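Local atomic coordinates of butyryl-CoA dehydrogenase (Marinomonas mediterranea, PDB entry 6CXT), a protein that belongs to the acyl-CoA dehydrogenase family of flavoproteins and binds flavin-adenine dinucleotide. Residues B[184-198]-B[210-224]. Numbering follows the deposited sequence.
Sequences FVVPRNTPGISVGND and NQVFFDNCTIHKDYA
Ile219 sends CD1 against the ring of Phe184, 3.6 Å from CD1 of that ring, while its CG2 branch turns to Thr190. CG1 sits between the backbone N and the carbonyl carbon (chi1 57°), a placing that splits the branches between the two neighbours; a beta-branched chain is well suited to such a double reach. Thr190 lays its methyl CG2 on Cys217 CB at 3.7 Å and turns its hydroxyl back, OG1 donating to Pro187 O at 2.8 Å. Thr190 N approaches that oxygen from the same face, and two bonds thus close the type I turn 187-190.

Pro187 CG lies over one face of the Tyr223 ring, 4.1 Å from its centroid, a CH-pi contact displaced toward the rim; the flat ring gives the CH groups of the compact pyrrolidine a broad face to lie on. The backbone carbonyl of Tyr223 accepts the N-H of Val185 in a nearly straight hydrogen bond (178°).

These contacts belong to the beta-rich middle domain of the acyl-CoA dehydrogenase fold, where strand 209-220 turns a corner at Asp215 and Asn216, and Asn216 and Cys217 both face Leu150 in a G1 beta bulge. Before the bend, strand 193-195 pairs antiparallel with 210-214. Ile193 lies alongside Phe214, CG1 3.7 Å from CD1 of the ring, and its CG2 meets Val212, all three on one face that Val195 continues. On the other face are Ser194 and Phe213. Cys217 SG rests 3.5 Å from Gly192 C, and the backbone of Gly192 comes close to Asp215 O with a positive phi of 110°, a conformation that suits glycine.

At the far end the amide of Asn210 grips two acceptors through ND2: Gly196 O, and Asp198 OD1 at 2.7 Å on the carboxylate's anti lone pair, nearly in the amide plane. Ser161 OG also bonds to Asp198 OD1, tying strand 210-214 to the chain beyond strand 147-158.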
loop_
_atom_site.group_PDB
_atom_site.type_symbol
_atom_site.label_atom_id
_atom_site.label_comp_id
_atom_site.label_asym_id
_atom_site.label_seq_id
_atom_site.Cartn_x
_atom_site.Cartn_y
_atom_site.Cartn_z
ATOM N N PHE B 184 26.768 -19.140 25.762
ATOM C CA PHE B 184 28.164 -19.093 26.242
ATOM C C PHE B 184 28.823 -17.809 25.746
ATOM O O PHE B 184 28.538 -17.362 24.631
ATOM C CB PHE B 184 28.948 -20.245 25.585
ATOM C CG PHE B 184 28.463 -21.611 25.974
ATOM C CD1 PHE B 184 28.923 -22.226 27.163
ATOM C CD2 PHE B 184 27.578 -22.309 25.149
ATOM C CE1 PHE B 184 28.492 -23.503 27.500
ATOM C CE2 PHE B 184 27.130 -23.590 25.485
ATOM C CZ PHE B 184 27.610 -24.195 26.666
ATOM N N VAL B 185 29.681 -17.226 26.558
ATOM C CA VAL B 185 30.567 -16.148 26.117
ATOM C C VAL B 185 31.872 -16.812 25.720
ATOM O O VAL B 185 32.496 -17.490 26.554
ATOM C CB VAL B 185 30.838 -15.152 27.246
ATOM C CG1 VAL B 185 31.873 -14.104 26.816
ATOM C CG2 VAL B 185 29.552 -14.470 27.687
ATOM N N VAL B 186 32.277 -16.673 24.459
ATOM C CA VAL B 186 33.436 -17.377 23.921
ATOM C C VAL B 186 34.509 -16.318 23.619
ATOM O O VAL B 186 34.333 -15.522 22.683
ATOM C CB VAL B 186 33.092 -18.195 22.681
ATOM C CG1 VAL B 186 34.318 -18.928 22.120
ATOM C CG2 VAL B 186 31.968 -19.177 22.985
ATOM N N PRO B 187 35.594 -16.291 24.373
ATOM C CA PRO B 187 36.624 -15.313 24.050
ATOM C C PRO B 187 37.248 -15.562 22.670
ATOM O O PRO B 187 37.394 -16.669 22.251
ATOM C CB PRO B 187 37.639 -15.467 25.185
ATOM C CG PRO B 187 36.924 -16.196 26.251
ATOM C CD PRO B 187 35.911 -17.055 25.574
ATOM N N ARG B 188 37.572 -14.489 21.974
ATOM C CA ARG B 188 38.184 -14.532 20.662
ATOM C C ARG B 188 39.485 -15.359 20.628
ATOM O O ARG B 188 39.694 -16.026 19.706
ATOM C CB ARG B 188 38.443 -13.119 20.149
ATOM C CG ARG B 188 38.995 -12.992 18.747
ATOM C CD ARG B 188 38.202 -13.689 17.680
ATOM N NE ARG B 188 38.653 -13.393 16.342
ATOM C CZ ARG B 188 38.410 -12.276 15.692
ATOM N NH1 ARG B 188 37.734 -11.317 16.259
ATOM N NH2 ARG B 188 38.865 -12.128 14.473
ATOM N N ASN B 189 40.306 -15.293 21.662
ATOM C CA ASN B 189 41.558 -16.043 21.715
ATOM C C ASN B 189 41.429 -17.565 21.937
ATOM O O ASN B 189 42.395 -18.249 22.005
ATOM C CB ASN B 189 42.540 -15.380 22.685
ATOM C CG ASN B 189 42.940 -13.977 22.247
ATOM O OD1 ASN B 189 42.597 -13.564 21.182
ATOM N ND2 ASN B 189 43.636 -13.256 23.086
ATOM N N THR B 190 40.223 -18.069 22.046
ATOM C CA THR B 190 39.974 -19.521 22.191
ATOM C C THR B 190 40.478 -20.226 20.915
ATOM O O THR B 190 39.953 -19.978 19.796
ATOM C CB THR B 190 38.471 -19.838 22.434
ATOM O OG1 THR B 190 37.982 -19.057 23.532
ATOM C CG2 THR B 190 38.233 -21.333 22.649
ATOM N N PRO B 191 41.489 -21.146 21.049
ATOM C CA PRO B 191 41.871 -21.902 19.889
ATOM C C PRO B 191 40.720 -22.609 19.242
ATOM O O PRO B 191 39.869 -23.229 19.902
ATOM C CB PRO B 191 42.892 -22.931 20.449
ATOM C CG PRO B 191 43.536 -22.162 21.553
ATOM C CD PRO B 191 42.327 -21.515 22.213
ATOM N N GLY B 192 40.696 -22.532 17.921
ATOM C CA GLY B 192 39.660 -23.219 17.147
ATOM C C GLY B 192 38.643 -22.235 16.482
ATOM O O GLY B 192 37.862 -22.652 15.624
ATOM N N ILE B 193 38.673 -20.965 16.872
ATOM C CA ILE B 193 37.893 -19.889 16.165
ATOM C C ILE B 193 38.579 -19.454 14.853
ATOM O O ILE B 193 39.782 -19.150 14.829
ATOM C CB ILE B 193 37.660 -18.659 17.053
ATOM C CG1 ILE B 193 36.855 -19.056 18.278
ATOM C CG2 ILE B 193 36.976 -17.508 16.239
ATOM C CD1 ILE B 193 36.811 -17.940 19.299
ATOM N N SER B 194 37.821 -19.444 13.753
ATOM C CA SER B 194 38.283 -18.789 12.514
ATOM C C SER B 194 37.102 -17.874 12.015
ATOM O O SER B 194 35.923 -18.128 12.350
ATOM C CB SER B 194 38.715 -19.775 11.468
ATOM O OG SER B 194 37.632 -20.647 11.285
ATOM N N VAL B 195 37.472 -16.781 11.357
ATOM C CA VAL B 195 36.504 -15.760 10.984
ATOM C C VAL B 195 36.787 -15.457 9.510
ATOM O O VAL B 195 37.960 -15.212 9.120
ATOM C CB VAL B 195 36.718 -14.503 11.848
ATOM C CG1 VAL B 195 35.701 -13.386 11.482
ATOM C CG2 VAL B 195 36.678 -14.810 13.355
ATOM N N GLY B 196 35.732 -15.429 8.673
ATOM C CA GLY B 196 35.898 -15.055 7.259
ATOM C C GLY B 196 36.009 -13.540 7.124
ATOM O O GLY B 196 35.696 -12.785 8.066
ATOM N N ASN B 197 36.426 -13.064 5.937
ATOM C CA ASN B 197 36.518 -11.624 5.730
ATOM C C ASN B 197 35.098 -11.000 5.802
ATOM O O ASN B 197 34.108 -11.699 5.548
ATOM C CB ASN B 197 37.139 -11.333 4.331
ATOM C CG ASN B 197 38.656 -11.562 4.307
ATOM O OD1 ASN B 197 39.271 -11.746 5.335
ATOM N ND2 ASN B 197 39.251 -11.491 3.142
ATOM N N ASP B 198 35.028 -9.726 6.114
ATOM C CA ASP B 198 33.783 -9.002 6.170
ATOM C C ASP B 198 33.019 -9.169 4.847
ATOM O O ASP B 198 33.582 -9.026 3.834
ATOM C CB ASP B 198 34.055 -7.513 6.373
ATOM C CG ASP B 198 34.665 -7.181 7.716
ATOM O OD1 ASP B 198 34.795 -8.042 8.563
ATOM O OD2 ASP B 198 34.995 -6.029 7.925
ATOM N N ASN B 210 30.191 -11.321 9.391
ATOM C CA ASN B 210 31.136 -12.380 9.072
ATOM C C ASN B 210 30.624 -13.778 9.392
ATOM O O ASN B 210 29.861 -13.979 10.334
ATOM C CB ASN B 210 32.415 -12.218 9.982
ATOM C CG ASN B 210 32.981 -10.836 9.962
ATOM O OD1 ASN B 210 32.545 -9.983 10.729
ATOM N ND2 ASN B 210 33.982 -10.603 9.094
ATOM N N GLN B 211 31.153 -14.737 8.657
ATOM C CA GLN B 211 31.037 -16.150 9.054
ATOM C C GLN B 211 32.091 -16.408 10.182
ATOM O O GLN B 211 33.235 -15.919 10.087
ATOM C CB GLN B 211 31.340 -17.003 7.836
ATOM C CG GLN B 211 30.978 -18.456 8.025
ATOM C CD GLN B 211 30.760 -19.106 6.697
ATOM O OE1 GLN B 211 31.674 -19.171 5.871
ATOM N NE2 GLN B 211 29.533 -19.559 6.458
ATOM N N VAL B 212 31.681 -17.152 11.207
ATOM C CA VAL B 212 32.585 -17.493 12.315
ATOM C C VAL B 212 32.416 -18.992 12.509
ATOM O O VAL B 212 31.265 -19.476 12.568
ATOM C CB VAL B 212 32.283 -16.761 13.639
ATOM C CG1 VAL B 212 33.363 -17.130 14.701
ATOM C CG2 VAL B 212 32.256 -15.221 13.457
ATOM N N PHE B 213 33.544 -19.722 12.527
ATOM C CA PHE B 213 33.522 -21.195 12.749
ATOM C C PHE B 213 34.177 -21.523 14.114
ATOM O O PHE B 213 35.166 -20.884 14.511
ATOM C CB PHE B 213 34.147 -21.989 11.575
ATOM C CG PHE B 213 33.789 -23.469 11.611
ATOM C CD1 PHE B 213 32.588 -23.944 11.027
ATOM C CD2 PHE B 213 34.620 -24.426 12.295
ATOM C CE1 PHE B 213 32.240 -25.313 11.098
ATOM C CE2 PHE B 213 34.254 -25.792 12.362
ATOM C CZ PHE B 213 33.070 -26.228 11.770
ATOM N N PHE B 214 33.577 -22.466 14.834
ATOM C CA PHE B 214 34.083 -22.892 16.145
ATOM C C PHE B 214 34.446 -24.346 15.954
ATOM O O PHE B 214 33.573 -25.213 15.755
ATOM C CB PHE B 214 33.022 -22.682 17.208
ATOM C CG PHE B 214 32.637 -21.240 17.398
ATOM C CD1 PHE B 214 33.367 -20.394 18.241
ATOM C CD2 PHE B 214 31.521 -20.709 16.711
ATOM C CE1 PHE B 214 33.027 -19.057 18.445
ATOM C CE2 PHE B 214 31.172 -19.356 16.905
ATOM C CZ PHE B 214 31.910 -18.527 17.756
ATOM N N ASP B 215 35.745 -24.595 15.877
ATOM C CA ASP B 215 36.270 -25.945 15.628
ATOM C C ASP B 215 36.801 -26.465 16.965
ATOM O O ASP B 215 37.936 -26.111 17.371
ATOM C CB ASP B 215 37.384 -25.875 14.571
ATOM C CG ASP B 215 38.100 -27.210 14.346
ATOM O OD1 ASP B 215 37.608 -28.270 14.733
ATOM O OD2 ASP B 215 39.176 -27.190 13.727
ATOM N N ASN B 216 35.970 -27.254 17.659
ATOM C CA ASN B 216 36.355 -27.836 18.970
ATOM C C ASN B 216 36.967 -26.817 19.883
ATOM O O ASN B 216 38.128 -26.922 20.288
ATOM C CB ASN B 216 37.280 -29.065 18.768
ATOM C CG ASN B 216 36.507 -30.276 18.210
ATOM O OD1 ASN B 216 35.437 -30.658 18.720
ATOM N ND2 ASN B 216 37.030 -30.870 17.150
ATOM N N CYS B 217 36.193 -25.788 20.189
ATOM C CA CYS B 217 36.642 -24.721 21.038
ATOM C C CYS B 217 36.324 -25.177 22.436
ATOM O O CYS B 217 35.153 -25.476 22.735
ATOM C CB CYS B 217 35.860 -23.415 20.736
ATOM S SG CYS B 217 36.399 -22.747 19.156
ATOM N N THR B 218 37.348 -25.169 23.297
ATOM C CA THR B 218 37.183 -25.481 24.708
ATOM C C THR B 218 37.071 -24.286 25.556
ATOM O O THR B 218 37.968 -23.425 25.600
ATOM C CB THR B 218 38.354 -26.417 25.157
ATOM O OG1 THR B 218 38.215 -27.596 24.375
ATOM C CG2 THR B 218 38.251 -26.738 26.639
ATOM N N ILE B 219 35.973 -24.193 26.292
ATOM C CA ILE B 219 35.885 -23.076 27.222
ATOM C C ILE B 219 35.463 -23.546 28.630
ATOM O O ILE B 219 34.709 -24.523 28.767
ATOM C CB ILE B 219 34.857 -21.994 26.747
ATOM C CG1 ILE B 219 33.493 -22.650 26.558
ATOM C CG2 ILE B 219 35.280 -21.351 25.399
ATOM C CD1 ILE B 219 32.400 -21.631 26.340
ATOM N N HIS B 220 35.895 -22.797 29.629
ATOM C CA HIS B 220 35.554 -23.114 30.996
ATOM C C HIS B 220 34.068 -22.871 31.209
ATOM O O HIS B 220 33.500 -21.938 30.644
ATOM C CB HIS B 220 36.357 -22.275 31.970
ATOM C CG HIS B 220 36.253 -22.765 33.374
ATOM N ND1 HIS B 220 35.444 -22.169 34.314
ATOM C CD2 HIS B 220 36.812 -23.840 33.986
ATOM C CE1 HIS B 220 35.524 -22.839 35.450
ATOM N NE2 HIS B 220 36.348 -23.856 35.278
ATOM N N LYS B 221 33.448 -23.709 32.029
ATOM C CA LYS B 221 32.021 -23.593 32.326
ATOM C C LYS B 221 31.613 -22.249 32.922
ATOM O O LYS B 221 30.460 -21.873 32.763
ATOM C CB LYS B 221 31.549 -24.734 33.237
ATOM C CG LYS B 221 32.063 -24.598 34.662
ATOM C CD LYS B 221 31.532 -25.717 35.537
ATOM C CE LYS B 221 32.124 -25.600 36.933
ATOM N NZ LYS B 221 31.657 -26.753 37.742
ATOM N N ASP B 222 32.516 -21.511 33.573
ATOM C CA ASP B 222 32.159 -20.193 34.089
ATOM C C ASP B 222 31.826 -19.189 32.960
ATOM O O ASP B 222 31.373 -18.096 33.238
ATOM C CB ASP B 222 33.285 -19.586 34.931
ATOM C CG ASP B 222 33.562 -20.376 36.238
ATOM O OD1 ASP B 222 32.808 -21.334 36.595
ATOM O OD2 ASP B 222 34.565 -20.027 36.903
ATOM N N TYR B 223 32.135 -19.540 31.719
ATOM C CA TYR B 223 31.751 -18.705 30.559
ATOM C C TYR B 223 30.301 -18.927 30.098
ATOM O O TYR B 223 29.823 -18.160 29.245
ATOM C CB TYR B 223 32.727 -18.911 29.372
ATOM C CG TYR B 223 34.021 -18.163 29.572
ATOM C CD1 TYR B 223 34.062 -16.769 29.493
ATOM C CD2 TYR B 223 35.218 -18.856 29.893
ATOM C CE1 TYR B 223 35.235 -16.067 29.720
ATOM C CE2 TYR B 223 36.410 -18.162 30.102
ATOM C CZ TYR B 223 36.418 -16.784 30.005
ATOM O OH TYR B 223 37.580 -16.118 30.222
ATOM N N ALA B 224 29.615 -19.954 30.632
ATOM C CA ALA B 224 28.180 -20.160 30.352
ATOM C C ALA B 224 27.382 -19.011 30.937
ATOM O O ALA B 224 27.681 -18.512 32.029
ATOM C CB ALA B 224 27.665 -21.514 30.857
HETATM O O HOH W 1 40.026 -24.597 22.312
HETATM O O HOH W 2 32.825 -13.931 6.343
#